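Local coordinates for hypothetical protein TT1465 (Thermus thermophilus, PDB 1WEK), which is of unknown function but belongs to the SLOG clan of proteins, with a Rossmann-like alpha/beta fold built round a parallel beta sheet, at residues Y172-G175 against L176-L180; A46-G49 against E50-A54; A23-V26 against E27-T31. All coordinates share one frame; numbering follows the deposited sequence.

In the fold
The three contacts, each a local one, follow the chain in the order 3, 2, 1. Interaction 3 lies on helix 17-34, which precedes the first strand, 39-43, of the parallel sheet. Interaction 2 fills the loop from that central strand into helix 53-68. Interaction 1 sits on helix 170-185, in the crossover from strand 165-168 to 198-200, an outermost strand within the chain. Centres of interactions 1 and 2 are about 21 Å apart, yet Y172 OH packs on F48 CZ at 3.8 Å. Interaction 3 is on the opposite side of the chain's centre, about 35 and 31 Å from their centres. All three touch the second subunit, so both helices and the loop contribute to subunit contacts.

Interaction 1 (Y172-G175 against L176-L180); sequences YWEG and LVRWL
W173 lays the edge of its indole against L176, W173 CE3 lying 4.2 Å from L176 CD1, on helix 170-185 of a beta-alpha-beta crossover between parallel strands 165-168 and 198-200. Its CB also approaches V177 CG2, so the two apolar residues three and four places on continue the apolar surface that the tryptophan begins. That surface packs inward: W173 and L176 both touch L148 of helix 142-156, while V177 and W173 reach L199. The indole nitrogen, buried with its ring, is satisfied by the carbonyl of L168.

Helix bonds run beneath these side chains, V177 N to W173 O being nearly straight. W179 packs on G175 of the second subunit and gives its NE1 to Y172 O there; a glycine, with no side chain, suits such a close approach.

E174 and R178 occupy a more exposed side of the helix. Four residues apart and of opposite charge, they form a salt bridge along it. The glutamate bends at chi2 (50°), which brings its carboxylate back toward the arginine, and the carboxylate and guanidinium planes stand 74° apart. R178 also donates its backbone N to E174 O at 2.9 Å. In the ion pair, R178 NE bonds to the anti lone pair of E174 OE2 at 2.6 Å, with the oxygen tilted 26° from the guanidinium plane.

Interaction 2 (A46-G49 against E50-A54); sequences ARFG and EGHPA. With PO4 (phosphate ion), chain G.
F48 and H52 lie one over the other as an offset stack, ring centroids 3.9 Å apart and planes only 6° from parallel. The imidazole extends over one phenyl face, bringing H52 CE1 within 3.4 Å of F48 CD1, and the phenylalanine CB makes a CH-pi contact with the imidazole face. H52 turns its CG anti to the backbone N (chi1 -168°), which places the ring over F48. At the phenyl edge, near its plane, the methyl CB of A54 meets F48 CD1 at 3.6 Å; a methyl suits this place beside the ring, and P139 packs on both F48 and A54. A188 of the second subunit also packs on F48.

The imidazole has a second task. H52 ND1 accepts the backbone N-H of A54 at 3.1 Å, with the donor close to the ring plane, so the bond and the stack together fix the ring's rotation. Such a bond implies that ND1 probably carries no proton here.

The turn on the solvent side has fewer side-chain contacts. It is a type II beta turn from G49 to H52, closed by H52 N to G49 O at 3.0 Å. E50 is exposed, and its OE2 makes a long, weak ion pair with R86. G51 has a positive phi of 101°, where a CB would jam against the preceding carbonyl O, and this calls for glycine.

At the other end of the loop, A46 N donates to phosphate O2 at 2.9 Å. G141, G143 and T144 also bind this ion, which probably comes from the crystallisation liquor. The loop thus joins the central strand 39-43 to helix 53-68, and H52, as N-cap, marks where that helix starts in this Rossmann-like parallel alpha/beta fold.

Interaction 3 (A23-V26 against E27-T31); sequences AEFV and EGFET
Helix 17-34, which leads into the first strand of the parallel alpha/beta sheet, packs on its own chain and on neighbouring subunits, and residues 23-31 take part in both. F25 and F29, one turn apart, point the same way and lie side by side. F25 CD2 meets F29 CZ at 3.9 Å, but the planes are 32° apart with centroids at 5.8 Å, an oblique pairing. Both large rings suit the apolar ground they cover on helix 121-130, where F25 touches V126 and F29 touches L127; both also touch the second subunit, F25 at L18 and F29 at E13. F29 also makes a cation-pi contact with R130.

The carbonyl oxygen of F25 meets two groups of F29. It accepts the F29 backbone N at 2.8 Å, and F25 O also lies above one face of the F29 ring, toward the rim, 3.2 Å from F29 CG. The ring is brought beneath it by chi1 of -61°, with CG anti to the carbonyl carbon.

G28 is buried, and a CB there would be tight against E24 O, which instead accepts the glycine N. E24 points its CB away from residues 27-31, and its OE1 is held by the backbone N of R119.

V26 packs on W16 of the third subunit and on L18 of the second. E30 crosses V26, with its CG beside V26 O and E30 OE2 3.8 Å from V26 CG1. The carboxylate ends in a salt bridge to R17 of the third subunit, a reason for an acid at this buried position.

Near the end of the segment E27 O is gripped twice by T31, whose N and OG1 arrive from opposite faces of the carbonyl plane, each at 3.0 Å.

Interaction 1 (Y172-G175 against L176-L180)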
loop_
_atom_site.group_PDB
_atom_site.type_symbol
_atom_site.label_atom_id
_atom_site.label_comp_id
_atom_site.label_asym_id
_atom_site.label_seq_id
_atom_site.Cartn_x
_atom_site.Cartn_y
_atom_site.Cartn_z
ATOM N N TYR A 172 16.415 -28.722 33.734
ATOM C CA TYR A 172 16.788 -28.463 32.354
ATOM C C TYR A 172 17.254 -27.020 32.145
ATOM O O TYR A 172 18.239 -26.770 31.448
ATOM C CB TYR A 172 15.610 -28.758 31.431
ATOM C CG TYR A 172 15.985 -28.813 29.972
ATOM C CD1 TYR A 172 16.349 -30.012 29.374
ATOM C CD2 TYR A 172 15.984 -27.657 29.188
ATOM C CE1 TYR A 172 16.696 -30.063 28.026
ATOM C CE2 TYR A 172 16.330 -27.696 27.849
ATOM C CZ TYR A 172 16.680 -28.901 27.270
ATOM O OH TYR A 172 16.978 -28.950 25.928
ATOM N N TRP A 173 16.553 -26.073 32.758
ATOM C CA TRP A 173 16.877 -24.656 32.624
ATOM C C TRP A 173 17.936 -24.136 33.591
ATOM O O TRP A 173 18.440 -23.015 33.437
ATOM C CB TRP A 173 15.603 -23.841 32.812
ATOM C CG TRP A 173 14.590 -24.149 31.795
ATOM C CD1 TRP A 173 13.556 -25.039 31.897
ATOM C CD2 TRP A 173 14.534 -23.614 30.472
ATOM N NE1 TRP A 173 12.859 -25.088 30.716
ATOM C CE2 TRP A 173 13.438 -24.224 29.822
ATOM C CE3 TRP A 173 15.308 -22.680 29.769
ATOM C CZ2 TRP A 173 13.096 -23.929 28.503
ATOM C CZ3 TRP A 173 14.971 -22.385 28.463
ATOM C CH2 TRP A 173 13.871 -23.009 27.839
ATOM N N GLU A 174 18.260 -24.953 34.587
ATOM C CA GLU A 174 19.217 -24.603 35.625
ATOM C C GLU A 174 20.428 -23.839 35.124
ATOM O O GLU A 174 20.726 -22.763 35.632
ATOM C CB GLU A 174 19.675 -25.860 36.369
ATOM C CG GLU A 174 20.342 -25.569 37.702
ATOM C CD GLU A 174 19.515 -24.617 38.564
ATOM O OE1 GLU A 174 18.261 -24.695 38.519
ATOM O OE2 GLU A 174 20.116 -23.800 39.296
ATOM N N GLY A 175 21.126 -24.390 34.140
ATOM C CA GLY A 175 22.291 -23.702 33.610
ATOM C C GLY A 175 21.981 -22.292 33.120
ATOM O O GLY A 175 22.689 -21.348 33.462
ATOM N N LEU A 176 20.932 -22.128 32.321
ATOM C CA LEU A 176 20.594 -20.799 31.818
ATOM C C LEU A 176 20.242 -19.819 32.956
ATOM O O LEU A 176 20.740 -18.688 32.983
ATOM C CB LEU A 176 19.414 -20.880 30.857
ATOM C CG LEU A 176 19.257 -19.839 29.742
ATOM C CD1 LEU A 176 17.853 -19.299 29.779
ATOM C CD2 LEU A 176 20.274 -18.719 29.878
ATOM N N VAL A 177 19.377 -20.248 33.880
ATOM C CA VAL A 177 18.986 -19.384 34.985
ATOM C C VAL A 177 20.197 -18.995 35.838
ATOM O O VAL A 177 20.300 -17.859 36.274
ATOM C CB VAL A 177 17.902 -20.035 35.881
ATOM C CG1 VAL A 177 17.665 -19.162 37.109
ATOM C CG2 VAL A 177 16.576 -20.204 35.096
ATOM N N ARG A 178 21.111 -19.927 36.090
ATOM C CA ARG A 178 22.291 -19.578 36.870
ATOM C C ARG A 178 23.117 -18.530 36.102
ATOM O O ARG A 178 23.569 -17.558 36.686
ATOM C CB ARG A 178 23.137 -20.815 37.185
ATOM C CG ARG A 178 22.411 -21.834 38.048
ATOM C CD ARG A 178 23.367 -22.784 38.763
ATOM N NE ARG A 178 22.700 -24.011 39.195
ATOM C CZ ARG A 178 23.248 -24.932 39.987
ATOM N NH1 ARG A 178 24.481 -24.771 40.453
ATOM N NH2 ARG A 178 22.564 -26.026 40.306
ATOM N N TRP A 179 23.291 -18.708 34.795
ATOM C CA TRP A 179 24.055 -17.729 34.016
ATOM C C TRP A 179 23.372 -16.373 34.059
ATOM O O TRP A 179 24.037 -15.325 34.040
ATOM C CB TRP A 179 24.212 -18.156 32.554
ATOM C CG TRP A 179 25.076 -17.200 31.765
ATOM C CD1 TRP A 179 26.400 -16.910 31.985
ATOM C CD2 TRP A 179 24.672 -16.389 30.653
ATOM N NE1 TRP A 179 26.843 -15.970 31.079
ATOM C CE2 TRP A 179 25.805 -15.633 30.250
ATOM C CE3 TRP A 179 23.468 -16.228 29.955
ATOM C CZ2 TRP A 179 25.762 -14.725 29.174
ATOM C CZ3 TRP A 179 23.428 -15.321 28.876
ATOM C CH2 TRP A 179 24.571 -14.586 28.503
ATOM N N LEU A 180 22.043 -16.390 34.110
ATOM C CA LEU A 180 21.277 -15.153 34.161
ATOM C C LEU A 180 21.502 -14.481 35.512
ATOM O O LEU A 180 21.582 -13.249 35.600
ATOM C CB LEU A 180 19.780 -15.422 33.945
ATOM C CG LEU A 180 19.387 -15.905 32.541
ATOM C CD1 LEU A 180 17.861 -15.971 32.408
ATOM C CD2 LEU A 180 19.937 -14.951 31.508
#

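Interaction 2 (A46-G49 against E50-A54)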
loop_
_atom_site.group_PDB
_atom_site.type_symbol
_atom_site.label_atom_id
_atom_site.label_comp_id
_atom_site.label_asym_id
_atom_site.label_seq_id
_atom_site.Cartn_x
_atom_site.Cartn_y
_atom_site.Cartn_z
ATOM N N ALA A 46 11.891 -29.301 19.028
ATOM C CA ALA A 46 11.368 -29.922 17.818
ATOM C C ALA A 46 11.971 -31.322 17.650
ATOM O O ALA A 46 11.594 -32.054 16.729
ATOM C CB ALA A 46 11.729 -29.083 16.614
ATOM N N ARG A 47 12.890 -31.695 18.544
ATOM C CA ARG A 47 13.583 -32.984 18.454
ATOM C C ARG A 47 13.226 -34.055 19.485
ATOM O O ARG A 47 13.540 -35.226 19.284
ATOM C CB ARG A 47 15.102 -32.745 18.482
ATOM C CG ARG A 47 15.534 -31.664 17.505
ATOM C CD ARG A 47 17.037 -31.438 17.455
ATOM N NE ARG A 47 17.323 -30.237 16.677
ATOM C CZ ARG A 47 18.488 -29.954 16.108
ATOM N NH1 ARG A 47 19.507 -30.789 16.222
ATOM N NH2 ARG A 47 18.621 -28.840 15.410
ATOM N N PHE A 48 12.592 -33.667 20.584
ATOM C CA PHE A 48 12.212 -34.628 21.617
ATOM C C PHE A 48 10.846 -35.225 21.247
ATOM O O PHE A 48 9.807 -34.592 21.436
ATOM C CB PHE A 48 12.138 -33.929 22.984
ATOM C CG PHE A 48 13.443 -33.318 23.435
ATOM C CD1 PHE A 48 13.463 -32.360 24.450
ATOM C CD2 PHE A 48 14.652 -33.708 22.861
ATOM C CE1 PHE A 48 14.657 -31.802 24.881
ATOM C CE2 PHE A 48 15.865 -33.154 23.287
ATOM C CZ PHE A 48 15.867 -32.197 24.302
ATOM N N GLY A 49 10.851 -36.443 20.714
ATOM C CA GLY A 49 9.608 -37.077 20.305
ATOM C C GLY A 49 8.847 -37.898 21.336
ATOM O O GLY A 49 9.147 -37.876 22.526
ATOM N N GLU A 50 7.839 -38.627 20.868
ATOM C CA GLU A 50 7.022 -39.457 21.748
ATOM C C GLU A 50 7.881 -40.319 22.653
ATOM O O GLU A 50 8.843 -40.933 22.197
ATOM C CB GLU A 50 6.114 -40.357 20.920
ATOM C CG GLU A 50 4.651 -40.055 21.081
ATOM C CD GLU A 50 3.776 -41.101 20.431
ATOM O OE1 GLU A 50 3.890 -41.291 19.203
ATOM O OE2 GLU A 50 2.978 -41.735 21.153
ATOM N N GLY A 51 7.532 -40.370 23.935
ATOM C CA GLY A 51 8.300 -41.173 24.879
ATOM C C GLY A 51 9.261 -40.359 25.729
ATOM O O GLY A 51 9.569 -40.721 26.871
ATOM N N HIS A 52 9.735 -39.256 25.158
ATOM C CA HIS A 52 10.661 -38.352 25.822
ATOM C C HIS A 52 9.886 -37.556 26.882
ATOM O O HIS A 52 8.740 -37.164 26.656
ATOM C CB HIS A 52 11.268 -37.415 24.767
ATOM C CG HIS A 52 12.445 -36.628 25.251
ATOM N ND1 HIS A 52 12.332 -35.589 26.150
ATOM C CD2 HIS A 52 13.765 -36.734 24.963
ATOM C CE1 HIS A 52 13.529 -35.089 26.396
ATOM N NE2 HIS A 52 14.417 -35.765 25.688
ATOM N N PRO A 53 10.501 -37.306 28.051
ATOM C CA PRO A 53 9.867 -36.558 29.144
ATOM C C PRO A 53 9.265 -35.216 28.706
ATOM O O PRO A 53 8.171 -34.843 29.135
ATOM C CB PRO A 53 11.010 -36.370 30.136
ATOM C CG PRO A 53 11.845 -37.545 29.901
ATOM C CD PRO A 53 11.885 -37.650 28.410
ATOM N N ALA A 54 9.986 -34.489 27.859
ATOM C CA ALA A 54 9.512 -33.196 27.379
ATOM C C ALA A 54 8.253 -33.353 26.543
ATOM O O ALA A 54 7.364 -32.508 26.585
ATOM C CB ALA A 54 10.588 -32.524 26.567
HETATM P P PO4 G . 14.098 -25.813 18.896
HETATM O O1 PO4 G . 14.041 -25.418 20.331
HETATM O O2 PO4 G . 13.936 -27.286 18.775
HETATM O O3 PO4 G . 15.410 -25.407 18.328
HETATM O O4 PO4 G . 13.002 -25.137 18.153
#

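Interaction 3 (A23-V26 against E27-T31)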
loop_
_atom_site.group_PDB
_atom_site.type_symbol
_atom_site.label_atom_id
_atom_site.label_comp_id
_atom_site.label_asym_id
_atom_site.label_seq_id
_atom_site.Cartn_x
_atom_site.Cartn_y
_atom_site.Cartn_z
ATOM N N ALA A 23 1.380 -9.412 3.632
ATOM C CA ALA A 23 0.327 -10.401 3.446
ATOM C C ALA A 23 0.294 -11.352 4.641
ATOM O O ALA A 23 -0.776 -11.719 5.117
ATOM C CB ALA A 23 0.569 -11.187 2.151
ATOM N N GLU A 24 1.470 -11.738 5.125
ATOM C CA GLU A 24 1.556 -12.652 6.263
ATOM C C GLU A 24 1.085 -11.995 7.558
ATOM O O GLU A 24 0.410 -12.636 8.358
ATOM C CB GLU A 24 2.983 -13.200 6.403
ATOM C CG GLU A 24 3.388 -14.126 5.255
ATOM C CD GLU A 24 4.801 -14.684 5.397
ATOM O OE1 GLU A 24 5.206 -15.520 4.555
ATOM O OE2 GLU A 24 5.511 -14.293 6.347
ATOM N N PHE A 25 1.430 -10.725 7.760
ATOM C CA PHE A 25 0.993 -9.988 8.945
ATOM C C PHE A 25 -0.529 -9.845 8.906
ATOM O O PHE A 25 -1.225 -10.172 9.866
ATOM C CB PHE A 25 1.606 -8.581 8.963
ATOM C CG PHE A 25 2.926 -8.494 9.667
ATOM C CD1 PHE A 25 3.988 -7.790 9.095
ATOM C CD2 PHE A 25 3.110 -9.104 10.910
ATOM C CE1 PHE A 25 5.220 -7.694 9.754
ATOM C CE2 PHE A 25 4.343 -9.015 11.577
ATOM C CZ PHE A 25 5.395 -8.313 11.003
ATOM N N VAL A 26 -1.035 -9.345 7.782
ATOM C CA VAL A 26 -2.465 -9.139 7.619
ATOM C C VAL A 26 -3.254 -10.428 7.778
ATOM O O VAL A 26 -4.291 -10.453 8.444
ATOM C CB VAL A 26 -2.785 -8.500 6.243
ATOM C CG1 VAL A 26 -4.291 -8.385 6.062
ATOM C CG2 VAL A 26 -2.171 -7.108 6.169
ATOM N N GLU A 27 -2.769 -11.499 7.164
ATOM C CA GLU A 27 -3.450 -12.782 7.263
ATOM C C GLU A 27 -3.378 -13.256 8.706
ATOM O O GLU A 27 -4.366 -13.744 9.265
ATOM C CB GLU A 27 -2.791 -13.812 6.350
ATOM C CG GLU A 27 -3.574 -15.115 6.271
ATOM C CD GLU A 27 -2.831 -16.208 5.535
ATOM O OE1 GLU A 27 -3.315 -17.364 5.547
ATOM O OE2 GLU A 27 -1.764 -15.914 4.944
ATOM N N GLY A 28 -2.201 -13.110 9.308
ATOM C CA GLY A 28 -2.029 -13.513 10.689
ATOM C C GLY A 28 -2.980 -12.770 11.618
ATOM O O GLY A 28 -3.593 -13.381 12.500
ATOM N N PHE A 29 -3.123 -11.460 11.426
ATOM C CA PHE A 29 -4.017 -10.693 12.292
ATOM C C PHE A 29 -5.478 -11.124 12.109
ATOM O O PHE A 29 -6.198 -11.316 13.090
ATOM C CB PHE A 29 -3.893 -9.186 12.026
ATOM C CG PHE A 29 -2.512 -8.618 12.287
ATOM C CD1 PHE A 29 -1.562 -9.335 13.018
ATOM C CD2 PHE A 29 -2.160 -7.365 11.780
ATOM C CE1 PHE A 29 -0.279 -8.817 13.235
ATOM C CE2 PHE A 29 -0.880 -6.836 11.992
ATOM C CZ PHE A 29 0.066 -7.567 12.721
ATOM N N GLU A 30 -5.898 -11.283 10.851
ATOM C CA GLU A 30 -7.271 -11.674 10.519
ATOM C C GLU A 30 -7.642 -12.995 11.159
ATOM O O GLU A 30 -8.730 -13.154 11.702
ATOM C CB GLU A 30 -7.452 -11.796 8.999
ATOM C CG GLU A 30 -7.227 -10.502 8.225
ATOM C CD GLU A 30 -7.394 -10.662 6.715
ATOM O OE1 GLU A 30 -7.083 -11.748 6.180
ATOM O OE2 GLU A 30 -7.822 -9.690 6.057
ATOM N N THR A 31 -6.720 -13.940 11.096
ATOM C CA THR A 31 -6.939 -15.265 11.647
ATOM C C THR A 31 -6.966 -15.298 13.169
ATOM O O THR A 31 -7.985 -15.646 13.767
ATOM C CB THR A 31 -5.865 -16.222 11.122
ATOM O OG1 THR A 31 -5.939 -16.247 9.696
ATOM C CG2 THR A 31 -6.061 -17.616 11.655
#